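PDB 6DY3: N-acylethanolamine-hydrolyzing acid amidase beta-subunit from Caenorhabditis elegans, which probably hydrolyses bioactive fatty acid amides such as N-palmitoylethanolamine to ethanolamine and free fatty acids, as the beta subunit of an autocatalytically cleaved amidase. Local coordinates for residues V55-S67 with T213-F226. Residues are numbered along the deposited sequence; the frame is centred on the assembly and turned at random.
Sequences VLTGQRPGEYSVS and TVMVPGLPDSADYF
Strand 57-60, which carries Thr-57 and Gln-59, runs over strand 213-215, which carries Met-215, at 21° with the axes 8.9 Å apart; the chains draw in toward the hairpin turn, where Gly-62 CA lies 4.9 Å from Pro-217 CA. Gln-59 carries much of the contact. With CG anti to the backbone N and the chain extended, its amide reaches the start of helix 222-226. There Gln-59 NE2 gives a weak but straight hydrogen bond to Ser-222 O (3.5 Å, 171°). A water bonded to Gln-59 OE1 also joins Val-216 N and Ser-222 O. The two strands belong to the two stacked antiparallel sheets of the Ntn-hydrolase fold, and the side chains that face each other, Thr-57, Gln-59, Thr-213 and Met-215, pack in the layer between. A leucine in place of Gln-59 would probably leave the water and Ser-222 O each short of a partner inside this buried layer. Met-215 bends at chi3 (-68°), which turns its methyl toward Thr-57 and Ser-65. Met-215 SD lies 3.8 Å from Ser-65 CB, and Met-215 CE lies 3.8 Å from Thr-57 CG2. Pro-217 lays CB against the Tyr-64 backbone, and its CD sits 3.6 Å from Ser-65 OG, which is hydrogen-bonded to His-15. Thr-57 OG1 makes a weak hydrogen bond to Arg-17, a residue probably important for activity.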
ATOM      1  N   VAL B  55      -2.434  -4.512  -4.487  1.00 31.22           N
ATOM      2  CA  VAL B  55      -1.390  -3.491  -4.469  1.00 33.05           C
ATOM      3  C   VAL B  55      -1.787  -2.388  -3.497  1.00 30.90           C
ATOM      4  O   VAL B  55      -2.871  -1.809  -3.619  1.00 29.48           O
ATOM      5  CB  VAL B  55      -1.137  -2.891  -5.867  1.00 36.17           C
ATOM      6  CG1 VAL B  55      -0.039  -1.814  -5.799  1.00 34.15           C
ATOM      7  CG2 VAL B  55      -0.762  -3.977  -6.859  1.00 40.14           C
ATOM      8  N   LEU B  56      -0.894  -2.077  -2.553  1.00 30.80           N
ATOM      9  CA  LEU B  56      -1.064  -0.934  -1.669  1.00 32.40           C
ATOM     10  C   LEU B  56       0.002   0.137  -1.862  1.00 31.74           C
ATOM     11  O   LEU B  56      -0.149   1.239  -1.321  1.00 29.55           O
ATOM     12  CB  LEU B  56      -1.065  -1.384  -0.200  1.00 35.72           C
ATOM     13  CG  LEU B  56      -2.198  -2.342   0.186  1.00 35.65           C
ATOM     14  CD1 LEU B  56      -2.045  -2.782   1.626  1.00 36.54           C
ATOM     15  CD2 LEU B  56      -3.569  -1.710  -0.038  1.00 31.70           C
ATOM     16  N   THR B  57       1.063  -0.154  -2.610  1.00 36.27           N
ATOM     17  CA  THR B  57       2.069   0.829  -3.000  1.00 38.35           C
ATOM     18  C   THR B  57       2.394   0.538  -4.457  1.00 37.26           C
ATOM     19  O   THR B  57       2.996  -0.497  -4.756  1.00 39.18           O
ATOM     20  CB  THR B  57       3.329   0.729  -2.135  1.00 43.27           C
ATOM     21  OG1 THR B  57       2.978   0.768  -0.746  1.00 44.52           O
ATOM     22  CG2 THR B  57       4.300   1.867  -2.457  1.00 43.04           C
ATOM     23  N   GLY B  58       1.989   1.431  -5.360  1.00 32.28           N
ATOM     24  CA  GLY B  58       2.078   1.137  -6.776  1.00 32.59           C
ATOM     25  C   GLY B  58       2.212   2.379  -7.626  1.00 35.31           C
ATOM     26  O   GLY B  58       2.132   3.511  -7.141  1.00 32.89           O
ATOM     27  N   GLN B  59       2.403   2.143  -8.924  1.00 43.55           N
ATOM     28  CA  GLN B  59       2.724   3.208  -9.861  1.00 42.64           C
ATOM     29  C   GLN B  59       2.196   2.866 -11.247  1.00 41.04           C
ATOM     30  O   GLN B  59       2.352   1.739 -11.726  1.00 37.65           O
ATOM     31  CB  GLN B  59       4.238   3.436  -9.934  1.00 40.11           C
ATOM     32  CG  GLN B  59       4.654   4.558 -10.864  1.00 41.32           C
ATOM     33  CD  GLN B  59       6.154   4.626 -11.048  1.00 42.86           C
ATOM     34  OE1 GLN B  59       6.792   5.597 -10.646  1.00 44.47           O
ATOM     35  NE2 GLN B  59       6.726   3.597 -11.672  1.00 42.77           N
ATOM     36  N   ARG B  60       1.577   3.856 -11.889  1.00 40.96           N
ATOM     37  CA  ARG B  60       1.271   3.781 -13.309  1.00 42.52           C
ATOM     38  C   ARG B  60       2.388   4.523 -14.041  1.00 40.83           C
ATOM     39  O   ARG B  60       2.358   5.760 -14.108  1.00 40.62           O
ATOM     40  CB  ARG B  60      -0.088   4.416 -13.601  1.00 44.22           C
ATOM     41  CG  ARG B  60      -0.499   4.418 -15.059  1.00 45.96           C
ATOM     42  CD  ARG B  60      -1.228   3.148 -15.438  1.00 48.16           C
ATOM     43  NE  ARG B  60      -2.022   3.317 -16.653  1.00 50.11           N
ATOM     44  CZ  ARG B  60      -2.774   2.366 -17.195  1.00 51.02           C
ATOM     45  NH1 ARG B  60      -2.844   1.166 -16.632  1.00 52.66           N
ATOM     46  NH2 ARG B  60      -3.460   2.614 -18.302  1.00 51.17           N
ATOM     47  N   PRO B  61       3.380   3.833 -14.604  1.00 41.45           N
ATOM     48  CA  PRO B  61       4.597   4.527 -15.046  1.00 42.49           C
ATOM     49  C   PRO B  61       4.292   5.683 -15.988  1.00 43.79           C
ATOM     50  O   PRO B  61       3.487   5.566 -16.913  1.00 44.64           O
ATOM     51  CB  PRO B  61       5.410   3.423 -15.730  1.00 43.65           C
ATOM     52  CG  PRO B  61       4.426   2.337 -16.023  1.00 43.64           C
ATOM     53  CD  PRO B  61       3.411   2.401 -14.940  1.00 41.86           C
ATOM     54  N   GLY B  62       4.928   6.822 -15.721  1.00 44.12           N
ATOM     55  CA  GLY B  62       4.738   8.012 -16.516  1.00 44.88           C
ATOM     56  C   GLY B  62       3.513   8.832 -16.172  1.00 46.57           C
ATOM     57  O   GLY B  62       3.389   9.959 -16.662  1.00 45.13           O
ATOM     58  N   GLU B  63       2.605   8.319 -15.343  1.00 55.49           N
ATOM     59  CA  GLU B  63       1.323   8.979 -15.115  1.00 59.93           C
ATOM     60  C   GLU B  63       1.104   9.327 -13.649  1.00 53.39           C
ATOM     61  O   GLU B  63       0.909  10.504 -13.329  1.00 55.20           O
ATOM     62  CB  GLU B  63       0.190   8.099 -15.652  1.00 64.55           C
ATOM     63  CG  GLU B  63       0.313   7.804 -17.149  1.00 67.97           C
ATOM     64  CD  GLU B  63       0.095   9.042 -18.024  1.00 71.44           C
ATOM     65  OE1 GLU B  63      -0.316  10.098 -17.496  1.00 71.63           O
ATOM     66  OE2 GLU B  63       0.341   8.959 -19.247  1.00 74.93           O
ATOM     67  N   TYR B  64       1.103   8.348 -12.749  1.00 39.82           N
ATOM     68  CA  TYR B  64       0.873   8.642 -11.342  1.00 35.67           C
ATOM     69  C   TYR B  64       1.341   7.471 -10.490  1.00 33.56           C
ATOM     70  O   TYR B  64       1.529   6.352 -10.977  1.00 29.40           O
ATOM     71  CB  TYR B  64      -0.605   8.921 -11.061  1.00 34.10           C
ATOM     72  CG  TYR B  64      -1.506   7.739 -11.330  1.00 37.03           C
ATOM     73  CD1 TYR B  64      -1.879   6.881 -10.303  1.00 36.83           C
ATOM     74  CD2 TYR B  64      -1.985   7.477 -12.604  1.00 39.45           C
ATOM     75  CE1 TYR B  64      -2.704   5.803 -10.535  1.00 34.32           C
ATOM     76  CE2 TYR B  64      -2.812   6.398 -12.845  1.00 39.95           C
ATOM     77  CZ  TYR B  64      -3.167   5.565 -11.808  1.00 37.97           C
ATOM     78  OH  TYR B  64      -3.989   4.489 -12.047  1.00 40.98           O
ATOM     79  N   SER B  65       1.500   7.747  -9.198  1.00 32.73           N
ATOM     80  CA  SER B  65       1.802   6.730  -8.208  1.00 33.76           C
ATOM     81  C   SER B  65       0.838   6.881  -7.038  1.00 35.27           C
ATOM     82  O   SER B  65       0.271   7.952  -6.805  1.00 31.40           O
ATOM     83  CB  SER B  65       3.265   6.820  -7.729  1.00 33.15           C
ATOM     84  OG  SER B  65       3.550   8.091  -7.184  1.00 34.61           O
ATOM     85  N   VAL B  66       0.642   5.785  -6.306  1.00 37.10           N
ATOM     86  CA  VAL B  66      -0.337   5.745  -5.229  1.00 35.91           C
ATOM     87  C   VAL B  66       0.208   4.907  -4.082  1.00 32.03           C
ATOM     88  O   VAL B  66       0.951   3.943  -4.288  1.00 28.85           O
ATOM     89  CB  VAL B  66      -1.696   5.194  -5.711  1.00 31.75           C
ATOM     90  CG1 VAL B  66      -1.532   3.803  -6.272  1.00 28.39           C
ATOM     91  CG2 VAL B  66      -2.698   5.198  -4.576  1.00 35.82           C
ATOM     92  N   SER B  67      -0.144   5.311  -2.860  1.00 31.38           N
ATOM     93  CA  SER B  67       0.109   4.523  -1.660  1.00 33.62           C
ATOM     94  C   SER B  67      -1.059   4.696  -0.695  1.00 32.49           C
ATOM     95  O   SER B  67      -1.650   5.775  -0.599  1.00 33.72           O
ATOM     96  CB  SER B  67       1.424   4.931  -0.970  1.00 31.81           C
ATOM     97  OG  SER B  67       1.321   6.212  -0.369  1.00 30.78           O
ATOM     98  N   THR B 213      10.525   3.237   0.191  1.00 27.30           N
ATOM     99  CA  THR B 213      10.497   3.301  -1.262  1.00 27.99           C
ATOM    100  C   THR B 213      10.303   4.741  -1.713  1.00 28.25           C
ATOM    101  O   THR B 213       9.767   5.581  -0.986  1.00 27.73           O
ATOM    102  CB  THR B 213       9.389   2.407  -1.848  1.00 27.77           C
ATOM    103  OG1 THR B 213       9.542   2.309  -3.270  1.00 28.99           O
ATOM    104  CG2 THR B 213       8.020   2.961  -1.532  1.00 27.25           C
ATOM    105  N   VAL B 214      10.769   5.015  -2.927  1.00 29.15           N
ATOM    106  CA  VAL B 214      10.591   6.309  -3.567  1.00 29.62           C
ATOM    107  C   VAL B 214      10.057   6.065  -4.969  1.00 30.90           C
ATOM    108  O   VAL B 214      10.511   5.151  -5.668  1.00 30.69           O
ATOM    109  CB  VAL B 214      11.904   7.120  -3.618  1.00 31.67           C
ATOM    110  CG1 VAL B 214      11.674   8.467  -4.294  1.00 31.85           C
ATOM    111  CG2 VAL B 214      12.484   7.313  -2.216  1.00 29.99           C
ATOM    112  N   MET B 215       9.099   6.887  -5.379  1.00 33.34           N
ATOM    113  CA  MET B 215       8.490   6.790  -6.696  1.00 33.46           C
ATOM    114  C   MET B 215       8.440   8.179  -7.307  1.00 37.11           C
ATOM    115  O   MET B 215       8.015   9.135  -6.649  1.00 37.46           O
ATOM    116  CB  MET B 215       7.084   6.193  -6.619  1.00 34.13           C
ATOM    117  CG  MET B 215       7.057   4.721  -6.247  1.00 36.43           C
ATOM    118  SD  MET B 215       5.375   4.081  -6.110  1.00 35.37           S
ATOM    119  CE  MET B 215       4.792   4.945  -4.652  1.00 40.38           C
ATOM    120  N   VAL B 216       8.904   8.292  -8.545  1.00 39.15           N
ATOM    121  CA  VAL B 216       8.799   9.529  -9.310  1.00 37.63           C
ATOM    122  C   VAL B 216       8.098   9.189 -10.618  1.00 39.13           C
ATOM    123  O   VAL B 216       8.768   8.905 -11.620  1.00 43.04           O
ATOM    124  CB  VAL B 216      10.175  10.160  -9.559  1.00 38.34           C
ATOM    125  CG1 VAL B 216      10.011  11.584 -10.074  1.00 40.16           C
ATOM    126  CG2 VAL B 216      11.030  10.124  -8.293  1.00 36.99           C
ATOM    127  N   PRO B 217       6.766   9.181 -10.662  1.00 39.44           N
ATOM    128  CA  PRO B 217       6.085   8.763 -11.897  1.00 38.48           C
ATOM    129  C   PRO B 217       6.396   9.644 -13.094  1.00 39.30           C
ATOM    130  O   PRO B 217       6.289   9.173 -14.232  1.00 39.37           O
ATOM    131  CB  PRO B 217       4.599   8.829 -11.516  1.00 37.56           C
ATOM    132  CG  PRO B 217       4.538   9.759 -10.358  1.00 36.37           C
ATOM    133  CD  PRO B 217       5.812   9.564  -9.607  1.00 35.74           C
ATOM    134  N   GLY B 218       6.794  10.897 -12.881  1.00 39.57           N
ATOM    135  CA  GLY B 218       7.076  11.789 -13.991  1.00 43.07           C
ATOM    136  C   GLY B 218       8.366  11.501 -14.731  1.00 46.87           C
ATOM    137  O   GLY B 218       8.574  12.069 -15.808  1.00 50.71           O
ATOM    138  N   LEU B 219       9.233  10.654 -14.184  1.00 44.88           N
ATOM    139  CA  LEU B 219      10.497  10.363 -14.838  1.00 45.05           C
ATOM    140  C   LEU B 219      10.256   9.672 -16.181  1.00 47.38           C
ATOM    141  O   LEU B 219       9.304   8.900 -16.333  1.00 45.89           O
ATOM    142  CB  LEU B 219      11.360   9.468 -13.954  1.00 45.46           C
ATOM    143  CG  LEU B 219      12.061  10.103 -12.749  1.00 41.80           C
ATOM    144  CD1 LEU B 219      12.807   9.026 -11.979  1.00 39.91           C
ATOM    145  CD2 LEU B 219      13.011  11.222 -13.158  1.00 40.40           C
ATOM    146  N   PRO B 220      11.115   9.915 -17.172  1.00 55.02           N
ATOM    147  CA  PRO B 220      11.005   9.157 -18.428  1.00 55.39           C
ATOM    148  C   PRO B 220      11.292   7.675 -18.263  1.00 54.77           C
ATOM    149  O   PRO B 220      10.918   6.885 -19.138  1.00 54.19           O
ATOM    150  CB  PRO B 220      12.038   9.830 -19.338  1.00 55.93           C
ATOM    151  CG  PRO B 220      13.005  10.473 -18.407  1.00 56.31           C
ATOM    152  CD  PRO B 220      12.209  10.902 -17.219  1.00 56.50           C
ATOM    153  N   ASP B 221      11.943   7.275 -17.176  1.00 58.69           N
ATOM    154  CA  ASP B 221      12.232   5.880 -16.876  1.00 62.22           C
ATOM    155  C   ASP B 221      11.698   5.513 -15.495  1.00 58.28           C
ATOM    156  O   ASP B 221      12.350   4.810 -14.718  1.00 53.81           O
ATOM    157  CB  ASP B 221      13.732   5.609 -16.959  1.00 64.80           C
ATOM    158  CG  ASP B 221      14.537   6.495 -16.018  1.00 66.83           C
ATOM    159  OD1 ASP B 221      14.163   7.676 -15.835  1.00 64.68           O
ATOM    160  OD2 ASP B 221      15.534   6.004 -15.443  1.00 68.15           O
ATOM    161  N   SER B 222      10.490   5.993 -15.176  1.00 56.46           N
ATOM    162  CA  SER B 222       9.945   5.817 -13.832  1.00 50.08           C
ATOM    163  C   SER B 222       9.872   4.345 -13.456  1.00 47.26           C
ATOM    164  O   SER B 222      10.121   3.981 -12.300  1.00 47.10           O
ATOM    165  CB  SER B 222       8.561   6.463 -13.736  1.00 47.08           C
ATOM    166  OG  SER B 222       7.658   5.876 -14.655  1.00 50.16           O
ATOM    167  N   ALA B 223       9.535   3.480 -14.414  1.00 45.09           N
ATOM    168  CA  ALA B 223       9.476   2.053 -14.120  1.00 43.97           C
ATOM    169  C   ALA B 223      10.849   1.514 -13.746  1.00 44.40           C
ATOM    170  O   ALA B 223      10.980   0.746 -12.788  1.00 46.55           O
ATOM    171  CB  ALA B 223       8.909   1.288 -15.319  1.00 46.83           C
ATOM    172  N   ASP B 224      11.890   1.927 -14.473  1.00 47.95           N
ATOM    173  CA  ASP B 224      13.238   1.468 -14.155  1.00 48.67           C
ATOM    174  C   ASP B 224      13.668   1.953 -12.780  1.00 44.53           C
ATOM    175  O   ASP B 224      14.315   1.217 -12.025  1.00 46.21           O
ATOM    176  CB  ASP B 224      14.222   1.942 -15.226  1.00 53.35           C
ATOM    177  CG  ASP B 224      13.981   1.286 -16.577  1.00 55.06           C
ATOM    178  OD1 ASP B 224      13.122   0.385 -16.655  1.00 53.51           O
ATOM    179  OD2 ASP B 224      14.653   1.667 -17.561  1.00 56.76           O
ATOM    180  N   TYR B 225      13.322   3.194 -12.437  1.00 41.00           N
ATOM    181  CA  TYR B 225      13.677   3.735 -11.130  1.00 40.12           C
ATOM    182  C   TYR B 225      12.979   2.974 -10.007  1.00 41.94           C
ATOM    183  O   TYR B 225      13.623   2.524  -9.051  1.00 40.08           O
ATOM    184  CB  TYR B 225      13.318   5.220 -11.071  1.00 36.32           C
ATOM    185  CG  TYR B 225      13.585   5.827  -9.724  1.00 39.63           C
ATOM    186  CD1 TYR B 225      14.866   6.220  -9.361  1.00 37.44           C
ATOM    187  CD2 TYR B 225      12.558   5.987  -8.800  1.00 43.33           C
ATOM    188  CE1 TYR B 225      15.120   6.769  -8.124  1.00 37.27           C
ATOM    189  CE2 TYR B 225      12.800   6.536  -7.555  1.00 44.26           C
ATOM    190  CZ  TYR B 225      14.086   6.925  -7.223  1.00 42.24           C
ATOM    191  OH  TYR B 225      14.337   7.468  -5.984  1.00 43.04           O
ATOM    192  N   PHE B 226      11.654   2.834 -10.102  1.00 41.26           N
ATOM    193  CA  PHE B 226      10.888   2.160  -9.059  1.00 35.93           C
ATOM    194  C   PHE B 226      11.373   0.735  -8.827  1.00 37.72           C
ATOM    195  O   PHE B 226      11.269   0.218  -7.708  1.00 41.12           O
ATOM    196  CB  PHE B 226       9.406   2.169  -9.438  1.00 33.18           C
ATOM    197  CG  PHE B 226       8.495   1.598  -8.389  1.00 35.24           C
ATOM    198  CD1 PHE B 226       7.301   0.993  -8.758  1.00 36.21           C
ATOM    199  CD2 PHE B 226       8.810   1.687  -7.037  1.00 36.97           C
ATOM    200  CE1 PHE B 226       6.447   0.470  -7.803  1.00 37.89           C
ATOM    201  CE2 PHE B 226       7.965   1.166  -6.075  1.00 35.33           C
ATOM    202  CZ  PHE B 226       6.778   0.558  -6.456  1.00 36.63           C
TER
HETATM  203  O   HOH W   1       9.179   5.938  -9.987  1.00 30.61           O